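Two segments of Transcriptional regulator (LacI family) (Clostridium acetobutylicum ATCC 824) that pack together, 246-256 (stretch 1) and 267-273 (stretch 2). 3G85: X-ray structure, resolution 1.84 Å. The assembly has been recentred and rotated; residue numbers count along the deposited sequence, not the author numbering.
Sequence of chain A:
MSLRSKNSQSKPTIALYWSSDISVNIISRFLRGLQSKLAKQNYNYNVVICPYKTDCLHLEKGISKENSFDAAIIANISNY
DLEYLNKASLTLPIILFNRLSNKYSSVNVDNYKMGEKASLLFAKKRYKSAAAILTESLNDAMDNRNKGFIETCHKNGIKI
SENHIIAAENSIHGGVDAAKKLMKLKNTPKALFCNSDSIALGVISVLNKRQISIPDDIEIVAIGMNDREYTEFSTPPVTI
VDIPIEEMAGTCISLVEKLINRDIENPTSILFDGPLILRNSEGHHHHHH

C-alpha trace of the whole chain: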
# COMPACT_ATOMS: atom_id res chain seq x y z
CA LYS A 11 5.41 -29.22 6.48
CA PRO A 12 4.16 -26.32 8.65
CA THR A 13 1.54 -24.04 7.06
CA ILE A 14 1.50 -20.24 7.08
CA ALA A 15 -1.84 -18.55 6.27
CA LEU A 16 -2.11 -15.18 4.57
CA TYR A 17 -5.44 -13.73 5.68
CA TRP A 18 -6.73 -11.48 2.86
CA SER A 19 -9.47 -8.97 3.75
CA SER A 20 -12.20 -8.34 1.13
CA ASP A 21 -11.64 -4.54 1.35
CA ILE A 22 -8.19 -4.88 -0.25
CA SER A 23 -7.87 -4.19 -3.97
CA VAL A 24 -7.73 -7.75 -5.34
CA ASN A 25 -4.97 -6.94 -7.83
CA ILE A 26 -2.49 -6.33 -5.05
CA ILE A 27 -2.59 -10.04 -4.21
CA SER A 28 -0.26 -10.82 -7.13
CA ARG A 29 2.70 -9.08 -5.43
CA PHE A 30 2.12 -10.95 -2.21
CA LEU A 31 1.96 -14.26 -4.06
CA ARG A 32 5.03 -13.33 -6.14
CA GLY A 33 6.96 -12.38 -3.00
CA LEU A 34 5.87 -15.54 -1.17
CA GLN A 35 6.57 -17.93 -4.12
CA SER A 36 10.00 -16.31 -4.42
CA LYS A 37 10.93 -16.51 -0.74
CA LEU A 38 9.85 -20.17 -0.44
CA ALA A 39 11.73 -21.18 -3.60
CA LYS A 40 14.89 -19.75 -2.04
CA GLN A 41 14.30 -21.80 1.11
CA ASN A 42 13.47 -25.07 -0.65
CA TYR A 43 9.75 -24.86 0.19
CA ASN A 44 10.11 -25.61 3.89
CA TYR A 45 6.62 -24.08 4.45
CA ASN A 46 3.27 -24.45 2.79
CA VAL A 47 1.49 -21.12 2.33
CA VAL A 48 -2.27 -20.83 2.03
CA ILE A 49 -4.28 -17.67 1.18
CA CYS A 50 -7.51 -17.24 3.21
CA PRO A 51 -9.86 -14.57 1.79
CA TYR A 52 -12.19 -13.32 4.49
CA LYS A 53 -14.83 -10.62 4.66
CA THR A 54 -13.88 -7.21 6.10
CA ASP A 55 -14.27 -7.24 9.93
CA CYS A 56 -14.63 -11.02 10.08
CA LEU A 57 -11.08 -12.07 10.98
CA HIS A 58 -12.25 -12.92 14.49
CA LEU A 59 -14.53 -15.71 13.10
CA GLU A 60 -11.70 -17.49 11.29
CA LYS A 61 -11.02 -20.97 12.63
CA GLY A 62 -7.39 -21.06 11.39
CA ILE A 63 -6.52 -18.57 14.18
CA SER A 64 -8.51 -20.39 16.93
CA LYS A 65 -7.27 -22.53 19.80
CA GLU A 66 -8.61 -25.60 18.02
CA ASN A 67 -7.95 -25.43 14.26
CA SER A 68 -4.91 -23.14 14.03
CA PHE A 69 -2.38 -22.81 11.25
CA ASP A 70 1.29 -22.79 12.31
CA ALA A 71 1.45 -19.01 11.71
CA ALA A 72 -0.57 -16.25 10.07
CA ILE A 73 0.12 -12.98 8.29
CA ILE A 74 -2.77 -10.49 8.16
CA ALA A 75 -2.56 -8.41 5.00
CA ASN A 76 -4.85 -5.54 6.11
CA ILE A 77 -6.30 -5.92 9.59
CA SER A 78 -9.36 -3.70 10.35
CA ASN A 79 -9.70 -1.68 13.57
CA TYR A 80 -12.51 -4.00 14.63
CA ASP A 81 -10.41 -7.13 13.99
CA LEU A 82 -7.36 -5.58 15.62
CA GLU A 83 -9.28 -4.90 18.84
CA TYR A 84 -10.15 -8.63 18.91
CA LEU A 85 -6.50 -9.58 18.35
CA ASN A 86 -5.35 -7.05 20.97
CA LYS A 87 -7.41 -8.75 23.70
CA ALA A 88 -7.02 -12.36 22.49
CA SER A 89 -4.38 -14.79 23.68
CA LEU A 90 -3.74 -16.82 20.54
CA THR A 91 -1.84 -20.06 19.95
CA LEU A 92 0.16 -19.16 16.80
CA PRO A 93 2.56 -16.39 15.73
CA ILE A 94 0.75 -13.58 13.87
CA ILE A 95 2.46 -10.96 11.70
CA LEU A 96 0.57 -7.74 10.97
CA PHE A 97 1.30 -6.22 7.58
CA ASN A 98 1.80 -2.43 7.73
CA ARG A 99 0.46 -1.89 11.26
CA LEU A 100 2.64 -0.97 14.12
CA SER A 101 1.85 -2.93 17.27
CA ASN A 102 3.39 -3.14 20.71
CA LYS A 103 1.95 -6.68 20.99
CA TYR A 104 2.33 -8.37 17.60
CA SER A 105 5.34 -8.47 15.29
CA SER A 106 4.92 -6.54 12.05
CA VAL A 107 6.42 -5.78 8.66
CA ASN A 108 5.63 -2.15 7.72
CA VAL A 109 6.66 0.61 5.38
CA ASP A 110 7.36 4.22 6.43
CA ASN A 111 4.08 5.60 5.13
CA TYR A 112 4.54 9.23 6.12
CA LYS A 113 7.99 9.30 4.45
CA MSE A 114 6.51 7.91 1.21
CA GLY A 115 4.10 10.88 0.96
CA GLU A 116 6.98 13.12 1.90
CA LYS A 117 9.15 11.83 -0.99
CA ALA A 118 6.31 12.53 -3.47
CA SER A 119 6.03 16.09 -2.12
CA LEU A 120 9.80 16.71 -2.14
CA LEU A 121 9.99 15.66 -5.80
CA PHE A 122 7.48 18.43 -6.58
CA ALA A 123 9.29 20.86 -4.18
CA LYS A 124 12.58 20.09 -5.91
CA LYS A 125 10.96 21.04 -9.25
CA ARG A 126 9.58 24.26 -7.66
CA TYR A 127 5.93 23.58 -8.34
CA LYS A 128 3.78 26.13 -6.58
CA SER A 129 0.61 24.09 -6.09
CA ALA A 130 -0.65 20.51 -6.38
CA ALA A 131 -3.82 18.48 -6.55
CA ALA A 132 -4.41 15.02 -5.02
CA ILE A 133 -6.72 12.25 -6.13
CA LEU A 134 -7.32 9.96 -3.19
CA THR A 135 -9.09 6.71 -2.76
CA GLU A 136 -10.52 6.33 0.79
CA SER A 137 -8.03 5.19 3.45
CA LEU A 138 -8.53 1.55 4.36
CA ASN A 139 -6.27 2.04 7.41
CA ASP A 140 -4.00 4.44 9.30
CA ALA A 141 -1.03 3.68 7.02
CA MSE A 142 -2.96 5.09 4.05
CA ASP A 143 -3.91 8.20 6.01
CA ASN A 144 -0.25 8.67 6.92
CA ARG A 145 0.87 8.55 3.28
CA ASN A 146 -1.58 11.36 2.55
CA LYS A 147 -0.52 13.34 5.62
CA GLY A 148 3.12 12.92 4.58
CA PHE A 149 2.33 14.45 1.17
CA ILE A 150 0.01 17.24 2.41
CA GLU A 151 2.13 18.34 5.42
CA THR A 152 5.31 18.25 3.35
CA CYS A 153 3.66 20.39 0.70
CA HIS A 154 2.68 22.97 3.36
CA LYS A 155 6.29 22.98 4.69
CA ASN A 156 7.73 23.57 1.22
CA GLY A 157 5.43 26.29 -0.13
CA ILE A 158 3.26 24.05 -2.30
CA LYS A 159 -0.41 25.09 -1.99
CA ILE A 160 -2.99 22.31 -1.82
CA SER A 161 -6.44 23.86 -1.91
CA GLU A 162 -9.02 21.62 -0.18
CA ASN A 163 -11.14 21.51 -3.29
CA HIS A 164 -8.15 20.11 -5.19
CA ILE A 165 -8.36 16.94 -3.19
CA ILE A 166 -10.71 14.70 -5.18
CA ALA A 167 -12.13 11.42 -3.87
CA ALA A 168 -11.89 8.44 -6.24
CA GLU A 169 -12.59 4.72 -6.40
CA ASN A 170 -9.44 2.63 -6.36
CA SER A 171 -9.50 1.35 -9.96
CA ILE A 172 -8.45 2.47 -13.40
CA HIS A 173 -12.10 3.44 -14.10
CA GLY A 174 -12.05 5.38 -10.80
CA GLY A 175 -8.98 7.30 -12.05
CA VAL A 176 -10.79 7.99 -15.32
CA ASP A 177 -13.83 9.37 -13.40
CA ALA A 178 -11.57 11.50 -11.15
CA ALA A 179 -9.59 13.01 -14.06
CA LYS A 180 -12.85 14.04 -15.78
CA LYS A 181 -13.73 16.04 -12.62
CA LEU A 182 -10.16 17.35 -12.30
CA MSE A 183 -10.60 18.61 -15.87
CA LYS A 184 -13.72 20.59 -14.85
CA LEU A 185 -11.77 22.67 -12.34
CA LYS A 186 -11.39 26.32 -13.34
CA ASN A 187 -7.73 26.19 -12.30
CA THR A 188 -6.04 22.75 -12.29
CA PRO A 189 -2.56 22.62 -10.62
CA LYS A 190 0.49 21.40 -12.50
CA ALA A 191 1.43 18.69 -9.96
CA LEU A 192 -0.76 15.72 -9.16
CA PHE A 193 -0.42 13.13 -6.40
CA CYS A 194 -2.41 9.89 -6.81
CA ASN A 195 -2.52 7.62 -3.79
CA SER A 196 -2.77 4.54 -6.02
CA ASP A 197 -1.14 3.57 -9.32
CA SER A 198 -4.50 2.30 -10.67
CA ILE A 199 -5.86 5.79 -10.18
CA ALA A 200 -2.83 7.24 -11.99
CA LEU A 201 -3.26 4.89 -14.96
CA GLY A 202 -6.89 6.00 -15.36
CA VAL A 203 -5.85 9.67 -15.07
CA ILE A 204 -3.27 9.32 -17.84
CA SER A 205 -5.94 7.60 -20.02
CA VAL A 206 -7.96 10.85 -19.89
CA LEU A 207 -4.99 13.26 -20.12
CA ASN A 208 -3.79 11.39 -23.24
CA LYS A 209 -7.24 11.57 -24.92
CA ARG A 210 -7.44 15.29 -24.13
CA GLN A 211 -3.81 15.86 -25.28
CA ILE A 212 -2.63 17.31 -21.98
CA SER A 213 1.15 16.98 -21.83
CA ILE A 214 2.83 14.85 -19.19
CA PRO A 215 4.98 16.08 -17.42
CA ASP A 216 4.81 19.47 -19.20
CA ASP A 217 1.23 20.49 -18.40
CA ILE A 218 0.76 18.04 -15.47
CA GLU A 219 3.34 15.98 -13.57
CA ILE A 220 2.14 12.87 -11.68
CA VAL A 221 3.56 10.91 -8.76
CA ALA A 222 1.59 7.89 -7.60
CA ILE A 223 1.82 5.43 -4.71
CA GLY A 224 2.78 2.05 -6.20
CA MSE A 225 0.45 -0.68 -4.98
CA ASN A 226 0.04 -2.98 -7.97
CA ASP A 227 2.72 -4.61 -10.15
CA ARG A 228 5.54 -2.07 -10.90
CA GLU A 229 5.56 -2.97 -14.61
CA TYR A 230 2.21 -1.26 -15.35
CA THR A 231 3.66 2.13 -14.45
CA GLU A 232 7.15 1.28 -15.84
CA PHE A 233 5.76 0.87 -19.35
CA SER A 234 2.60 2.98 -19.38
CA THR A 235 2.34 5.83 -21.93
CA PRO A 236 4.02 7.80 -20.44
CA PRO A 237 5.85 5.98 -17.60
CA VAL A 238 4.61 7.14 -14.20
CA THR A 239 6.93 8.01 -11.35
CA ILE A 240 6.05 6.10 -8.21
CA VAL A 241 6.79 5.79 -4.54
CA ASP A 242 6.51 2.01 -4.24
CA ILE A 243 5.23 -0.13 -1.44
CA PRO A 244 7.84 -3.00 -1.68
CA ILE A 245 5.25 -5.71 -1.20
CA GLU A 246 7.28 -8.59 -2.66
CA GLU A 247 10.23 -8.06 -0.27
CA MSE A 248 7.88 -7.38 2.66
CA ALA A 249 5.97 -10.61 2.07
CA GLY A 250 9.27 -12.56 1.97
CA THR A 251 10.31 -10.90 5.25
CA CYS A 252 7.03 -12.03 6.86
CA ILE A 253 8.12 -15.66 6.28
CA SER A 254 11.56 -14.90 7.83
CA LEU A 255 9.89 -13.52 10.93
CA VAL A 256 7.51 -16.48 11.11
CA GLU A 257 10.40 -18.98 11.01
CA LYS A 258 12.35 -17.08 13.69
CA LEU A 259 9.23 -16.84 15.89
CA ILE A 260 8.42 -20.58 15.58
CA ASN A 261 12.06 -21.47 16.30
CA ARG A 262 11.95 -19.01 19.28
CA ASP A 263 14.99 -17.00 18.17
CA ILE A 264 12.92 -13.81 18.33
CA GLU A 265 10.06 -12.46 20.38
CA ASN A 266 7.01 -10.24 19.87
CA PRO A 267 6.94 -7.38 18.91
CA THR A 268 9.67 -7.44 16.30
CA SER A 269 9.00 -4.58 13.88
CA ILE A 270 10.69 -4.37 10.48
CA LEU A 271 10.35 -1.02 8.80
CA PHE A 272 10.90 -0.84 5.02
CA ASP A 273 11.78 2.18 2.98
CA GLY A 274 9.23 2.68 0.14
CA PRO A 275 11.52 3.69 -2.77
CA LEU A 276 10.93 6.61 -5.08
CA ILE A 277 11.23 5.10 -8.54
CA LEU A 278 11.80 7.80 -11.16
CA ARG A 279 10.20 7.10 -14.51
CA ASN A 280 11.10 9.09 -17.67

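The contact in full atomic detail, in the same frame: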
# COMPACT_ATOMS: atom_id res chain seq x y z
N GLU A 246 6.60 -7.30 -2.48
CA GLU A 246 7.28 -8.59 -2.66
C GLU A 246 8.30 -8.87 -1.54
O GLU A 246 8.23 -9.93 -0.91
CB GLU A 246 7.90 -8.78 -4.06
CG GLU A 246 6.86 -8.68 -5.18
CD GLU A 246 6.58 -7.27 -5.64
OE1 GLU A 246 7.04 -6.30 -5.02
OE2 GLU A 246 5.85 -7.15 -6.64
N GLU A 247 9.20 -7.91 -1.30
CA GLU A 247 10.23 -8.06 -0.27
C GLU A 247 9.62 -8.13 1.12
O GLU A 247 10.09 -8.92 1.97
CB GLU A 247 11.21 -6.90 -0.33
CG GLU A 247 12.10 -6.92 -1.54
CD GLU A 247 12.97 -8.18 -1.65
OE1 GLU A 247 13.29 -8.83 -0.63
OE2 GLU A 247 13.32 -8.53 -2.80
N MSE A 248 8.59 -7.32 1.36
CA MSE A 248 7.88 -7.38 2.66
C MSE A 248 7.25 -8.74 2.95
O MSE A 248 7.34 -9.25 4.08
CB MSE A 248 6.82 -6.27 2.74
CG MSE A 248 7.48 -4.89 2.78
SE MSE A 248 6.13 -3.46 2.54
CE MSE A 248 5.24 -3.52 4.31
N ALA A 249 6.59 -9.30 1.94
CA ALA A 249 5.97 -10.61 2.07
C ALA A 249 7.02 -11.70 2.38
O ALA A 249 6.80 -12.55 3.25
CB ALA A 249 5.16 -10.95 0.81
N GLY A 250 8.16 -11.64 1.70
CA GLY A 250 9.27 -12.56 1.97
C GLY A 250 9.73 -12.39 3.41
O GLY A 250 9.98 -13.39 4.12
N THR A 251 9.85 -11.15 3.87
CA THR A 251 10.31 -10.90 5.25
C THR A 251 9.33 -11.43 6.31
O THR A 251 9.74 -11.87 7.40
CB THR A 251 10.62 -9.41 5.48
OG1 THR A 251 11.67 -9.01 4.61
CG2 THR A 251 11.07 -9.15 6.91
N CYS A 252 8.03 -11.39 6.01
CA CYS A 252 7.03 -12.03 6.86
C CYS A 252 7.37 -13.50 7.14
O CYS A 252 7.33 -13.93 8.29
CB CYS A 252 5.61 -11.90 6.24
SG CYS A 252 4.94 -10.22 6.31
N ILE A 253 7.71 -14.26 6.10
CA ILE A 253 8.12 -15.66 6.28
C ILE A 253 9.36 -15.79 7.19
O ILE A 253 9.41 -16.68 8.04
CB ILE A 253 8.41 -16.33 4.92
CG1 ILE A 253 7.12 -16.34 4.07
CG2 ILE A 253 9.09 -17.72 5.09
CD1 ILE A 253 7.26 -17.06 2.74
N SER A 254 10.35 -14.91 7.00
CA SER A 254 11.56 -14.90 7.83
C SER A 254 11.22 -14.75 9.29
O SER A 254 11.78 -15.47 10.13
CB SER A 254 12.50 -13.74 7.46
OG SER A 254 13.01 -13.89 6.16
N LEU A 255 10.36 -13.77 9.57
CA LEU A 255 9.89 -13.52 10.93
C LEU A 255 9.15 -14.74 11.49
O LEU A 255 9.40 -15.16 12.62
CB LEU A 255 8.97 -12.31 11.00
CG LEU A 255 9.52 -10.91 10.81
CD1 LEU A 255 8.48 -9.91 11.32
CD2 LEU A 255 10.84 -10.75 11.58
N VAL A 256 8.23 -15.30 10.69
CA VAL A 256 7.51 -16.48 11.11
C VAL A 256 8.44 -17.63 11.59
O VAL A 256 8.27 -18.18 12.68
CB VAL A 256 6.57 -16.98 9.99
CG1 VAL A 256 6.25 -18.48 10.15
CG2 VAL A 256 5.31 -16.13 10.03
N PRO A 267 6.96 -7.82 20.32
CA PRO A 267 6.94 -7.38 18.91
C PRO A 267 8.32 -7.14 18.30
O PRO A 267 9.14 -6.41 18.86
CB PRO A 267 6.16 -6.07 18.97
CG PRO A 267 6.59 -5.46 20.31
CD PRO A 267 6.86 -6.66 21.23
N THR A 268 8.58 -7.79 17.18
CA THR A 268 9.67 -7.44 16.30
C THR A 268 9.05 -6.66 15.13
O THR A 268 8.05 -7.09 14.54
CB THR A 268 10.41 -8.72 15.85
OG1 THR A 268 11.18 -9.22 16.97
CG2 THR A 268 11.33 -8.44 14.65
N SER A 269 9.63 -5.52 14.80
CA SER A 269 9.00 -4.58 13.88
C SER A 269 10.04 -4.22 12.83
O SER A 269 11.02 -3.54 13.14
CB SER A 269 8.51 -3.33 14.62
OG SER A 269 7.72 -3.73 15.75
N ILE A 270 9.84 -4.71 11.61
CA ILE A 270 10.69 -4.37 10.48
C ILE A 270 10.04 -3.22 9.71
O ILE A 270 8.86 -3.30 9.31
CB ILE A 270 10.89 -5.55 9.50
CG1 ILE A 270 11.26 -6.83 10.25
CG2 ILE A 270 11.95 -5.19 8.45
CD1 ILE A 270 12.37 -6.64 11.32
N LEU A 271 10.83 -2.18 9.49
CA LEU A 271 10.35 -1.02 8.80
C LEU A 271 11.07 -0.85 7.46
O LEU A 271 12.27 -0.61 7.43
CB LEU A 271 10.54 0.22 9.69
CG LEU A 271 9.85 1.49 9.19
CD1 LEU A 271 8.29 1.38 9.04
CD2 LEU A 271 10.22 2.70 10.09
N PHE A 272 10.33 -1.00 6.35
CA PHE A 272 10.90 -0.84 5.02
C PHE A 272 10.89 0.59 4.58
O PHE A 272 10.04 1.40 5.02
CB PHE A 272 10.14 -1.66 3.96
CG PHE A 272 10.51 -3.10 3.94
CD1 PHE A 272 11.24 -3.62 2.87
CD2 PHE A 272 10.19 -3.94 5.02
CE1 PHE A 272 11.60 -4.96 2.84
CE2 PHE A 272 10.54 -5.28 5.02
CZ PHE A 272 11.25 -5.78 3.94
N ASP A 273 11.81 0.89 3.67
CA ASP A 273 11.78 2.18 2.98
C ASP A 273 10.95 1.97 1.71
O ASP A 273 11.23 1.03 0.97
CB ASP A 273 13.20 2.59 2.57
CG ASP A 273 13.20 3.85 1.66
OD1 ASP A 273 12.93 4.94 2.17
OD2 ASP A 273 13.42 3.74 0.43

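Residues 246-256 are a run of α-helix, part of a longer helix that extends beyond both ends of the stretch, while residues 269-272 form a β-strand. The two run nearly antiparallel, their N-to-C directions 165° apart, and their axes come within 10.2 Å, a spacing that leaves room for a layer of side chains between the backbones. The register follows from this direction: Met 248 lies across from Phe 272, Thr 251 from Ile 270, and Leu 255 from Thr 268. No hydrogen bond links the stretches. The helix satisfies its backbone internally, as in Leu 255 N to Thr 251 O at 3.0 Å, and the contact, which buries 313 Å² in total, rests on side-chain packing.

Each element presents one side to the other. On the second stretch, the alternation of an extended chain directs the CA-to-CB bonds of Thr 268, Ile 270 and Phe 272 toward the helix and those of Ser 269 and Leu 271 away. On the helix, contacts come from Glu 247, Met 248, Thr 251 and Leu 255. Glu 247 and Met 248 are neighbours, and Thr 251 and Leu 255 follow at intervals of three or four residues, so all four lie along one flank. Ala 249 points away.

Phe 272 contributes the largest buried area. Its flat, apolar ring receives Met 248, a selenomethionine, over one face: CG of Met 248 sits 3.6 Å from the centroid of the Phe 272 ring and only 11° off its normal, a CH-π contact in which a slightly polarized methylene meets the π cloud. The SE atom of Met 248 is farther off, 5.1 Å from that centroid, and approaches obliquely. At the ring edge, Thr 251 OG1 lies 3.3 Å from Phe 272 CZ, so the hydroxyl oxygen meets the electropositive rim of the ring rather than its π face. Glu 247 lends the aliphatic base of its side chain, with CB 3.7 Å from Phe 272 CE1, while its end leads away and leaves the carboxylate exposed, as suits a charged group.

Farther along, the packing is aliphatic. Thr 251 turns its methyl to Ile 270, CG2 to CG1 at 4.1 Å, and the same Thr 251 CG2 lies 4.3 Å from Phe 272 CE2. Leu 255, buried, reaches both Ile 270 and Thr 268: its CD2 is 4.2 Å from Ile 270 CG1 and 3.9 Å from Thr 268 CG2, and its CD1 lies 4.3 Å from the same Ile 270 CG1. Thr 268 suits this end because its methyl can pack against leucine while its OG1 is hydrogen-bonded to a residue adjoining the stretches.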